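Proteasome assembly chaperone family protein (Pyrococcus furiosus, PDB 3VR0) acts as an archaeal proteasome activator, a homologue of proteasome assembly chaperones that probably works by binding the proteasome. Local coordinates at residues P68-H72 and T109-D115; F120-M126 and L195-I199; K60-Y66 and M85-Y91; G43-A49 and I218-A224. All blocks are in the same frame, centred on the assembly; numbering follows the deposited sequence.

Interaction 1: residues P68-H72 and T109-D115; sequences PHFMH and TQVPPTD
His-69 and Phe-70 meet Thr-109, Val-111 and Asp-115 where two loops of the PAC2-family fold lie together, one following strand 60-66 and the other leading into helix 116-131. In His-69, chi1 (-66°, CG anti to the carbonyl carbon) carries the ring to Asp-115 and chi2 (-84°) turns its ND1 edge to the carboxylate. His-69 ND1 donates to the syn lone pair of Asp-115 OD2 over 2.6 Å, the oxygen tilted out of the ring plane and the ring and carboxylate planes 47° apart. The ring also binds a gold ion, a site completed by Glu-121. Asp-115 is the N-cap of helix 116-131, its OD1 taken by Gly-118 N, so both carboxylate oxygens are engaged. With an alanine in place of His-69 the gold ion loses a ligand, and Asp-115 OD2 is likely to be left with a water but no ring N-H. Thr-109 CG2 sits over the centre of one Phe-70 ring face, 3.8 Å from the centroid, a CH-pi contact, while Val-111 CG2 approaches CE1 obliquely. Two waters bridge the loops: one accepts from Met-71 N and donates to Gln-110 O; the other donates to His-69 O at 2.8 Å and to Asp-115 OD2 at 2.7 Å.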
# COMPACT_ATOMS: atom_id res chain seq x y z
N PRO C 68 1.43 -13.88 2.45
CA PRO C 68 0.41 -12.90 2.86
C PRO C 68 0.43 -11.67 1.91
O PRO C 68 -0.43 -10.80 2.06
CB PRO C 68 0.86 -12.50 4.29
CG PRO C 68 2.49 -12.66 4.17
CD PRO C 68 2.54 -13.99 3.45
N HIS C 69 1.37 -11.62 0.95
CA HIS C 69 1.38 -10.60 -0.12
C HIS C 69 0.64 -11.06 -1.36
O HIS C 69 0.47 -10.27 -2.29
CB HIS C 69 2.80 -10.21 -0.51
CG HIS C 69 3.54 -9.54 0.60
ND1 HIS C 69 3.43 -8.18 0.85
CD2 HIS C 69 4.36 -10.03 1.56
CE1 HIS C 69 4.16 -7.87 1.91
NE2 HIS C 69 4.74 -8.98 2.36
N PHE C 70 0.20 -12.33 -1.40
CA PHE C 70 -0.58 -12.80 -2.54
C PHE C 70 -2.01 -12.29 -2.38
O PHE C 70 -2.40 -11.90 -1.28
CB PHE C 70 -0.61 -14.34 -2.59
CG PHE C 70 0.68 -14.97 -3.09
CD1 PHE C 70 1.63 -14.22 -3.78
CD2 PHE C 70 0.91 -16.35 -2.89
CE1 PHE C 70 2.83 -14.84 -4.29
CE2 PHE C 70 2.12 -16.97 -3.36
CZ PHE C 70 3.07 -16.20 -4.07
N MET C 71 -2.82 -12.34 -3.42
CA MET C 71 -4.24 -11.94 -3.29
C MET C 71 -4.93 -12.69 -2.14
O MET C 71 -4.69 -13.91 -1.90
CB MET C 71 -4.96 -12.17 -4.62
CG MET C 71 -6.45 -11.84 -4.61
SD MET C 71 -6.79 -10.11 -4.20
CE MET C 71 -8.57 -10.40 -4.07
N HIS C 72 -5.78 -11.96 -1.43
CA HIS C 72 -6.39 -12.42 -0.21
C HIS C 72 -7.58 -13.33 -0.48
O HIS C 72 -8.72 -13.02 -0.12
CB HIS C 72 -6.77 -11.22 0.67
CG HIS C 72 -7.58 -10.15 -0.02
ND1 HIS C 72 -6.99 -9.14 -0.76
CD2 HIS C 72 -8.92 -9.91 -0.06
CE1 HIS C 72 -7.93 -8.33 -1.23
NE2 HIS C 72 -9.11 -8.78 -0.82
N THR C 109 0.30 -17.71 -9.03
CA THR C 109 0.26 -16.26 -9.12
C THR C 109 1.59 -15.72 -8.73
O THR C 109 2.45 -16.45 -8.18
CB THR C 109 -0.80 -15.62 -8.10
OG1 THR C 109 -0.91 -14.20 -8.33
CG2 THR C 109 -0.39 -15.83 -6.63
N GLN C 110 1.77 -14.44 -9.03
CA GLN C 110 2.83 -13.67 -8.45
C GLN C 110 2.13 -12.65 -7.57
O GLN C 110 0.90 -12.55 -7.58
CB GLN C 110 3.67 -12.97 -9.53
CG GLN C 110 4.38 -13.92 -10.51
CD GLN C 110 5.58 -13.29 -11.22
OE1 GLN C 110 6.38 -12.56 -10.63
NE2 GLN C 110 5.72 -13.59 -12.51
N VAL C 111 2.91 -11.89 -6.82
CA VAL C 111 2.37 -10.84 -5.99
C VAL C 111 1.72 -9.80 -6.95
O VAL C 111 2.21 -9.60 -8.06
CB VAL C 111 3.53 -10.19 -5.20
CG1 VAL C 111 3.12 -8.83 -4.61
CG2 VAL C 111 4.02 -11.16 -4.05
N PRO C 112 0.61 -9.16 -6.52
CA PRO C 112 -0.07 -8.20 -7.40
C PRO C 112 0.83 -7.03 -7.86
O PRO C 112 1.85 -6.77 -7.24
CB PRO C 112 -1.26 -7.72 -6.54
CG PRO C 112 -1.49 -8.86 -5.61
CD PRO C 112 -0.12 -9.34 -5.26
N PRO C 113 0.46 -6.34 -8.97
CA PRO C 113 1.36 -5.28 -9.51
C PRO C 113 1.50 -4.07 -8.58
O PRO C 113 2.44 -3.30 -8.71
CB PRO C 113 0.75 -4.92 -10.88
CG PRO C 113 -0.68 -5.56 -10.89
CD PRO C 113 -0.66 -6.69 -9.89
N THR C 114 0.63 -3.94 -7.60
CA THR C 114 0.67 -2.78 -6.72
C THR C 114 1.58 -2.92 -5.49
O THR C 114 1.67 -1.98 -4.72
CB THR C 114 -0.75 -2.44 -6.20
OG1 THR C 114 -1.29 -3.58 -5.53
CG2 THR C 114 -1.70 -2.01 -7.35
N ASP C 115 2.26 -4.06 -5.29
CA ASP C 115 3.01 -4.32 -4.03
C ASP C 115 4.46 -4.73 -4.36
O ASP C 115 4.81 -5.95 -4.31
CB ASP C 115 2.27 -5.42 -3.21
CG ASP C 115 2.98 -5.78 -1.89
OD1 ASP C 115 3.93 -5.09 -1.48
OD2 ASP C 115 2.56 -6.76 -1.21
O HOH W 1 0.07 -7.62 -1.64
O HOH W 2 -1.53 -12.68 -5.94

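Interaction 2: residues F120-M126 and L195-I199; sequences FEVAGKM and LLLGI
One face of the Phe-120 ring is covered by Leu-195, whose CD1 lies 4.0 Å from the ring centroid and only 8° off the normal, a CH-pi contact over the middle of the ring. The other methyl of the same leucine, CD2, reaches toward the far end of the ring, 4.0 Å from Phe-120 CZ, and Ile-199 CD1 comes in obliquely, 3.9 Å from Phe-120 CD1. The ring can meet all three methyls because its CG is anti to the carbonyl carbon (chi1 -75°), which swings the ring end nearer to helix 192-202 than its CB direction suggests. One turn on, Ala-123 points its CB toward the other helix and is met by three residues: Ile-199 CD1 at 3.7 Å, Leu-195 CB and Leu-196 CD2. Leu-196 CD2 also lies 3.7 Å from Ala-123 O and touches Met-126 CB more loosely. No hydrogen bond crosses; the side chains meet by apolar packing, two leucine methyls also touching backbone N and O atoms. The short helical segments approach to 9.4 Å at a crossing angle of -69°, a steep crossing with small Ala-123 at its centre. Beyond the pair, Leu-196 packs on Phe-35 and Glu-37 of strand 34-37 and Met-126 on Phe-89 of strand 87-92, while Phe-70 of a neighbouring subunit packs on Phe-120, placing these helices between the sheet and another chain.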
# COMPACT_ATOMS: atom_id res chain seq x y z
N PHE C 120 9.85 -8.43 -3.79
CA PHE C 120 11.20 -8.61 -3.34
C PHE C 120 11.24 -9.64 -2.22
O PHE C 120 12.17 -10.43 -2.16
CB PHE C 120 11.84 -7.30 -2.85
CG PHE C 120 12.25 -6.36 -3.97
CD1 PHE C 120 13.56 -6.35 -4.44
CD2 PHE C 120 11.31 -5.52 -4.57
CE1 PHE C 120 13.92 -5.50 -5.49
CE2 PHE C 120 11.65 -4.69 -5.60
CZ PHE C 120 12.96 -4.67 -6.07
N GLU C 121 10.27 -9.58 -1.30
CA GLU C 121 10.20 -10.51 -0.22
C GLU C 121 9.97 -11.94 -0.69
O GLU C 121 10.61 -12.82 -0.19
CB GLU C 121 9.06 -10.17 0.71
CG GLU C 121 9.39 -10.61 2.08
CD GLU C 121 8.19 -11.05 2.83
OE1 GLU C 121 7.50 -11.96 2.35
OE2 GLU C 121 7.97 -10.48 3.92
N VAL C 122 9.04 -12.17 -1.63
CA VAL C 122 8.81 -13.52 -2.15
C VAL C 122 10.08 -14.04 -2.91
O VAL C 122 10.58 -15.14 -2.62
CB VAL C 122 7.55 -13.56 -3.06
CG1 VAL C 122 7.49 -14.92 -3.90
CG2 VAL C 122 6.28 -13.35 -2.25
N ALA C 123 10.60 -13.25 -3.84
CA ALA C 123 11.85 -13.60 -4.55
C ALA C 123 13.03 -13.92 -3.61
O ALA C 123 13.80 -14.85 -3.84
CB ALA C 123 12.25 -12.46 -5.46
N GLY C 124 13.20 -13.10 -2.58
CA GLY C 124 14.23 -13.29 -1.59
C GLY C 124 14.04 -14.62 -0.83
O GLY C 124 15.03 -15.34 -0.65
N LYS C 125 12.81 -14.93 -0.39
CA LYS C 125 12.56 -16.23 0.28
C LYS C 125 12.83 -17.41 -0.68
O LYS C 125 13.40 -18.41 -0.26
CB LYS C 125 11.12 -16.37 0.79
CG LYS C 125 10.83 -15.58 2.07
CD LYS C 125 11.46 -16.25 3.33
CE LYS C 125 11.07 -17.71 3.48
NZ LYS C 125 11.58 -18.23 4.79
N MET C 126 12.41 -17.29 -1.93
CA MET C 126 12.75 -18.34 -2.93
C MET C 126 14.24 -18.52 -3.05
O MET C 126 14.70 -19.67 -3.12
CB MET C 126 12.21 -18.04 -4.31
CG MET C 126 10.72 -18.06 -4.38
SD MET C 126 10.16 -17.82 -6.09
CE MET C 126 8.42 -18.05 -5.72
N LEU C 195 13.41 -10.32 -10.97
CA LEU C 195 13.97 -10.15 -9.61
C LEU C 195 14.85 -11.33 -9.16
O LEU C 195 15.87 -11.11 -8.48
CB LEU C 195 12.86 -9.98 -8.57
CG LEU C 195 12.05 -8.68 -8.59
CD1 LEU C 195 11.32 -8.51 -7.29
CD2 LEU C 195 13.00 -7.46 -8.90
N LEU C 196 14.48 -12.57 -9.55
CA LEU C 196 15.35 -13.72 -9.16
C LEU C 196 16.75 -13.52 -9.62
O LEU C 196 17.70 -13.80 -8.88
CB LEU C 196 14.80 -15.06 -9.65
CG LEU C 196 13.47 -15.41 -8.96
CD1 LEU C 196 12.81 -16.67 -9.60
CD2 LEU C 196 13.67 -15.60 -7.47
N LEU C 197 16.91 -13.01 -10.84
CA LEU C 197 18.27 -12.79 -11.36
C LEU C 197 18.90 -11.56 -10.72
O LEU C 197 20.08 -11.59 -10.31
CB LEU C 197 18.25 -12.63 -12.89
CG LEU C 197 17.74 -13.87 -13.64
CD1 LEU C 197 17.62 -13.53 -15.10
CD2 LEU C 197 18.71 -15.08 -13.46
N GLY C 198 18.10 -10.49 -10.61
CA GLY C 198 18.66 -9.21 -10.05
C GLY C 198 19.11 -9.35 -8.62
O GLY C 198 20.19 -8.94 -8.26
N ILE C 199 18.26 -9.98 -7.81
CA ILE C 199 18.61 -10.23 -6.42
C ILE C 199 19.64 -11.32 -6.35
O ILE C 199 20.59 -11.24 -5.55
CB ILE C 199 17.37 -10.60 -5.57
CG1 ILE C 199 16.31 -9.47 -5.63
CG2 ILE C 199 17.81 -10.84 -4.11
CD1 ILE C 199 14.92 -9.90 -5.17

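Interaction 3: residues K60-Y66 and M85-Y91; sequences KKFAELY and MKNEFYY
Lys-61 can be followed outward over strand 87-91. Lys-61 CB lies over a face of the Tyr-90 ring, 4.0 Å from the centroid, in a CH-pi contact; CG passes Phe-89 O, and CD runs beside the Glu-88 carboxylate. A bend at chi3 (75°) then delivers NZ to two acids. Lys-61 NZ bonds Glu-64 OE1 at 3.0 Å and Glu-88 OE2 at 3.2 Å, the latter met from above the carboxylate plane. Lys-86 NZ joins this network through a weak bond to Glu-64 OE1 and a salt bridge to Glu-88 OE2, and is also paired with Glu-83; Glu-64 OE2 bonds Tyr-25. Glu-88 OE1 accepts from Tyr-90 OH at 2.8 Å. The strands are antiparallel neighbours in the large mixed sheet, and a classic beta bulge shifts their register: Phe-62 and Ala-63 both face Phe-89, whose O takes a bond of 2.9 Å from Phe-62 N and a weak one from Ala-63 N. On the other face, Ala-63, Leu-65 and Phe-89 pack against helix 116-131, with Ala-63 CB 4.0 Å from Phe-89 CD2. A leucine in place of Glu-88 would probably leave Lys-61 and Lys-86 with one carboxylate fewer between them and Tyr-90 OH without its acceptor. Tyr-91 turns its ring edge toward the face of Phe-62 in an offset edge-to-face stack, centroids 5.6 Å apart and planes at 81°.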
# COMPACT_ATOMS: atom_id res chain seq x y z
N LYS C 60 9.58 -34.17 -9.11
CA LYS C 60 8.77 -34.45 -7.92
C LYS C 60 8.53 -33.22 -7.08
O LYS C 60 9.47 -32.50 -6.77
CB LYS C 60 9.52 -35.48 -7.04
CG LYS C 60 8.61 -36.11 -6.00
CD LYS C 60 9.27 -36.13 -4.63
CE LYS C 60 8.73 -37.29 -3.78
NZ LYS C 60 7.57 -36.88 -2.91
N LYS C 61 7.30 -33.01 -6.65
CA LYS C 61 7.06 -31.86 -5.79
C LYS C 61 7.66 -32.04 -4.39
O LYS C 61 7.37 -33.05 -3.75
CB LYS C 61 5.58 -31.62 -5.57
CG LYS C 61 5.40 -30.47 -4.59
CD LYS C 61 4.04 -29.79 -4.68
CE LYS C 61 2.96 -30.63 -4.08
NZ LYS C 61 1.65 -29.91 -4.23
N PHE C 62 8.41 -31.04 -3.90
CA PHE C 62 8.98 -31.13 -2.55
C PHE C 62 8.77 -29.97 -1.58
O PHE C 62 9.11 -30.11 -0.39
CB PHE C 62 10.46 -31.45 -2.58
CG PHE C 62 11.36 -30.31 -3.04
CD1 PHE C 62 12.19 -29.67 -2.15
CD2 PHE C 62 11.40 -29.93 -4.39
CE1 PHE C 62 13.04 -28.71 -2.56
CE2 PHE C 62 12.27 -28.96 -4.82
CZ PHE C 62 13.07 -28.33 -3.91
N ALA C 63 8.25 -28.83 -2.06
CA ALA C 63 7.95 -27.70 -1.16
C ALA C 63 6.83 -26.82 -1.74
O ALA C 63 6.62 -26.79 -2.94
CB ALA C 63 9.20 -26.86 -0.93
N GLU C 64 6.12 -26.11 -0.88
CA GLU C 64 5.24 -25.09 -1.40
C GLU C 64 5.32 -23.76 -0.65
O GLU C 64 5.66 -23.71 0.55
CB GLU C 64 3.82 -25.62 -1.76
CG GLU C 64 3.06 -26.27 -0.72
CD GLU C 64 1.98 -27.25 -1.26
OE1 GLU C 64 1.84 -27.48 -2.50
OE2 GLU C 64 1.24 -27.77 -0.40
N LEU C 65 5.11 -22.68 -1.40
CA LEU C 65 5.28 -21.33 -0.87
C LEU C 65 3.92 -20.66 -0.71
O LEU C 65 3.11 -20.68 -1.61
CB LEU C 65 6.21 -20.53 -1.78
CG LEU C 65 6.59 -19.11 -1.37
CD1 LEU C 65 7.95 -18.72 -1.96
CD2 LEU C 65 5.47 -18.07 -1.81
N TYR C 66 3.66 -20.08 0.45
CA TYR C 66 2.49 -19.28 0.63
C TYR C 66 2.94 -17.89 1.05
O TYR C 66 3.96 -17.75 1.73
CB TYR C 66 1.62 -19.86 1.76
CG TYR C 66 1.14 -21.30 1.47
CD1 TYR C 66 -0.01 -21.53 0.74
CD2 TYR C 66 1.89 -22.41 1.91
CE1 TYR C 66 -0.45 -22.84 0.46
CE2 TYR C 66 1.46 -23.76 1.65
CZ TYR C 66 0.31 -23.95 0.94
OH TYR C 66 -0.15 -25.24 0.70
N MET C 85 -3.59 -19.42 -2.37
CA MET C 85 -2.73 -19.32 -3.52
C MET C 85 -1.29 -19.60 -3.10
O MET C 85 -0.91 -19.34 -1.94
CB MET C 85 -2.91 -17.97 -4.19
CG MET C 85 -4.37 -17.87 -4.82
SD MET C 85 -4.46 -16.62 -6.06
CE MET C 85 -4.24 -15.31 -4.94
N LYS C 86 -0.53 -20.18 -4.01
CA LYS C 86 0.74 -20.76 -3.62
C LYS C 86 1.65 -20.90 -4.83
O LYS C 86 1.20 -20.76 -5.99
CB LYS C 86 0.48 -22.14 -2.96
CG LYS C 86 0.04 -23.24 -3.99
CD LYS C 86 -0.47 -24.55 -3.30
CE LYS C 86 -0.74 -25.61 -4.36
NZ LYS C 86 -1.26 -26.86 -3.74
N ASN C 87 2.93 -21.09 -4.55
CA ASN C 87 3.87 -21.54 -5.57
C ASN C 87 4.34 -22.94 -5.12
O ASN C 87 4.23 -23.30 -3.92
CB ASN C 87 5.08 -20.60 -5.68
CG ASN C 87 4.69 -19.17 -6.10
OD1 ASN C 87 5.51 -18.26 -5.96
ND2 ASN C 87 3.44 -18.97 -6.61
N GLU C 88 4.86 -23.71 -6.07
CA GLU C 88 5.25 -25.09 -5.81
C GLU C 88 6.63 -25.27 -6.32
O GLU C 88 6.94 -24.75 -7.39
CB GLU C 88 4.32 -26.05 -6.55
CG GLU C 88 2.87 -26.02 -6.09
CD GLU C 88 1.97 -26.97 -6.91
OE1 GLU C 88 2.17 -27.13 -8.16
OE2 GLU C 88 1.04 -27.57 -6.30
N PHE C 89 7.46 -25.97 -5.56
CA PHE C 89 8.79 -26.33 -6.01
C PHE C 89 8.83 -27.83 -6.32
O PHE C 89 8.36 -28.64 -5.51
CB PHE C 89 9.84 -26.02 -4.95
CG PHE C 89 10.01 -24.57 -4.65
CD1 PHE C 89 11.07 -23.83 -5.23
CD2 PHE C 89 9.17 -23.94 -3.73
CE1 PHE C 89 11.26 -22.47 -4.91
CE2 PHE C 89 9.35 -22.55 -3.41
CZ PHE C 89 10.38 -21.84 -3.99
N TYR C 90 9.40 -28.18 -7.49
CA TYR C 90 9.59 -29.57 -7.92
C TYR C 90 11.07 -29.80 -8.10
O TYR C 90 11.81 -28.87 -8.46
CB TYR C 90 8.90 -29.82 -9.28
CG TYR C 90 7.40 -29.80 -9.19
CD1 TYR C 90 6.66 -30.97 -9.19
CD2 TYR C 90 6.72 -28.60 -9.08
CE1 TYR C 90 5.27 -30.93 -9.08
CE2 TYR C 90 5.35 -28.54 -8.98
CZ TYR C 90 4.63 -29.70 -8.97
OH TYR C 90 3.27 -29.60 -8.87
N TYR C 91 11.55 -31.02 -7.88
CA TYR C 91 12.95 -31.26 -8.23
C TYR C 91 13.12 -32.41 -9.22
O TYR C 91 12.26 -33.30 -9.34
CB TYR C 91 13.79 -31.53 -6.97
CG TYR C 91 13.60 -32.95 -6.41
CD1 TYR C 91 14.44 -34.01 -6.81
CD2 TYR C 91 12.57 -33.21 -5.51
CE1 TYR C 91 14.28 -35.31 -6.28
CE2 TYR C 91 12.39 -34.46 -4.96
CZ TYR C 91 13.24 -35.53 -5.37
OH TYR C 91 13.02 -36.76 -4.81
O HOH W 3 -1.23 -28.77 -0.95

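Interaction 4: residues G43-A49 and I218-A224; sequences GLVGKLA and IVDAKAA
The backbones meet through one nearly straight hydrogen bond, Asp-220 N to Gly-43 O at 2.8 Å with an N-H...O angle of 165°. Gly-43 CA adds a CA-H...O contact to Ile-218 O at 3.3 Å. Gly-43 has positive phi (68°), and a CB there would come tight against Asp-220 CB and Val-45 CG2. Leu-48 carries much of the side-chain packing. Leu-48 CB rests 3.6 Å from Ala-224 CB, and its CD1 branch reaches across to Val-219 CG1 and to the backbone at Ala-221, 3.5 Å from Ala-221 CA. The contact joins the starts of two helices of the PAC2-family fold, 45-57 and 221-235, with Leu-44 and Asp-220 at their N-cap positions. Asp-220 OD1 accepts from Ala-223 N, a capping bond met from above the carboxylate plane, while its OD2 is held by Ser-214; both oxygens are occupied, which limits the rotation of the carboxylate. Small alanines let the helices come close: Ala-224 CB fits 3.6 Å from Val-45 O as well as against Leu-48, and Ala-223 CB touches Val-45 CG2. Arg-247 of helix 242-256 packs on both Leu-48 and Ala-221. At the loop side, Leu-44 CD1 meets Val-219 CG2 at 3.8 Å.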
# COMPACT_ATOMS: atom_id res chain seq x y z
N GLY C 43 1.46 -14.19 -21.41
CA GLY C 43 1.05 -15.28 -22.31
C GLY C 43 1.07 -16.66 -21.68
O GLY C 43 0.93 -17.65 -22.37
N LEU C 44 1.19 -16.69 -20.35
CA LEU C 44 1.45 -17.89 -19.55
C LEU C 44 2.60 -18.71 -20.10
O LEU C 44 2.61 -19.91 -19.95
CB LEU C 44 0.18 -18.71 -19.31
CG LEU C 44 -0.88 -18.01 -18.48
CD1 LEU C 44 -2.23 -18.72 -18.57
CD2 LEU C 44 -0.46 -17.82 -17.03
N VAL C 45 3.55 -18.03 -20.73
CA VAL C 45 4.66 -18.65 -21.41
C VAL C 45 5.57 -19.45 -20.47
O VAL C 45 5.78 -20.64 -20.70
CB VAL C 45 5.56 -17.62 -22.15
CG1 VAL C 45 6.86 -18.28 -22.60
CG2 VAL C 45 4.85 -17.02 -23.34
N GLY C 46 6.12 -18.77 -19.46
CA GLY C 46 7.00 -19.38 -18.45
C GLY C 46 6.29 -20.51 -17.75
O GLY C 46 6.86 -21.58 -17.55
N LYS C 47 5.04 -20.29 -17.37
CA LYS C 47 4.26 -21.31 -16.69
C LYS C 47 4.01 -22.60 -17.51
O LYS C 47 4.19 -23.70 -16.99
CB LYS C 47 2.95 -20.75 -16.18
CG LYS C 47 2.14 -21.81 -15.45
CD LYS C 47 0.87 -21.22 -14.87
CE LYS C 47 0.12 -22.27 -14.04
NZ LYS C 47 -0.68 -21.60 -12.98
N LEU C 48 3.58 -22.45 -18.77
CA LEU C 48 3.35 -23.61 -19.64
C LEU C 48 4.62 -24.38 -19.83
O LEU C 48 4.62 -25.59 -19.74
CB LEU C 48 2.84 -23.21 -21.02
CG LEU C 48 1.38 -22.80 -21.13
CD1 LEU C 48 1.20 -22.28 -22.54
CD2 LEU C 48 0.47 -23.98 -20.88
N ALA C 49 5.67 -23.65 -20.11
CA ALA C 49 7.00 -24.18 -20.26
C ALA C 49 7.40 -24.98 -18.99
O ALA C 49 7.79 -26.13 -19.10
CB ALA C 49 7.97 -23.08 -20.53
N ILE C 218 -3.28 -14.29 -24.77
CA ILE C 218 -3.62 -15.68 -25.04
C ILE C 218 -2.70 -16.62 -24.27
O ILE C 218 -1.52 -16.31 -24.11
CB ILE C 218 -3.47 -15.98 -26.55
CG1 ILE C 218 -2.09 -15.49 -27.06
CG2 ILE C 218 -4.60 -15.34 -27.33
CD1 ILE C 218 -1.44 -16.39 -28.16
N VAL C 219 -3.22 -17.75 -23.81
CA VAL C 219 -2.37 -18.85 -23.41
C VAL C 219 -1.53 -19.30 -24.61
O VAL C 219 -2.04 -19.88 -25.55
CB VAL C 219 -3.18 -20.00 -22.88
CG1 VAL C 219 -2.27 -21.05 -22.30
CG2 VAL C 219 -4.12 -19.51 -21.79
N ASP C 220 -0.24 -19.00 -24.57
CA ASP C 220 0.65 -19.14 -25.72
C ASP C 220 1.54 -20.41 -25.70
O ASP C 220 2.74 -20.34 -25.46
CB ASP C 220 1.49 -17.87 -25.84
CG ASP C 220 2.08 -17.69 -27.21
OD1 ASP C 220 2.02 -18.63 -28.04
OD2 ASP C 220 2.62 -16.59 -27.45
N ALA C 221 0.93 -21.55 -25.97
CA ALA C 221 1.63 -22.84 -25.97
C ALA C 221 2.81 -22.88 -26.89
O ALA C 221 3.81 -23.52 -26.57
CB ALA C 221 0.69 -23.98 -26.27
N LYS C 222 2.72 -22.17 -28.03
CA LYS C 222 3.78 -22.20 -29.07
C LYS C 222 5.02 -21.38 -28.69
O LYS C 222 6.15 -21.76 -29.01
CB LYS C 222 3.21 -21.77 -30.45
CG LYS C 222 4.23 -21.54 -31.60
CD LYS C 222 3.50 -21.66 -32.98
CE LYS C 222 4.10 -20.73 -34.06
NZ LYS C 222 5.45 -21.19 -34.58
N ALA C 223 4.81 -20.24 -28.03
CA ALA C 223 5.97 -19.51 -27.56
C ALA C 223 6.60 -20.30 -26.38
O ALA C 223 7.81 -20.33 -26.23
CB ALA C 223 5.65 -18.02 -27.21
N ALA C 224 5.76 -20.93 -25.57
CA ALA C 224 6.23 -21.80 -24.47
C ALA C 224 7.18 -22.88 -25.03
O ALA C 224 8.30 -23.09 -24.51
CB ALA C 224 5.05 -22.42 -23.76

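Overall arrangement
From the N terminus, residues 43-49 open first, and their partner 218-224 comes last, so interaction 4 closes a loop that contains the other three. Within it, interaction 3 pairs strand 60-66 with 85-91, and interaction 1 crosses it, since 68-72 lies between those strands and 109-115 follows them. Interaction 2 comes in series after both, joining helix 116-131 to helix 192-202. Interactions 1, 2 and 3 touch one another: Val-111 packs on Val-122, Thr-109 O lies 3.1 Å from Asn-87 ND2, and Met-126 packs on Leu-65. Interaction 4 touches none of them, its nearest atoms being about 6 Å from those of interaction 1, and ties helix 45-57 to helix 221-235.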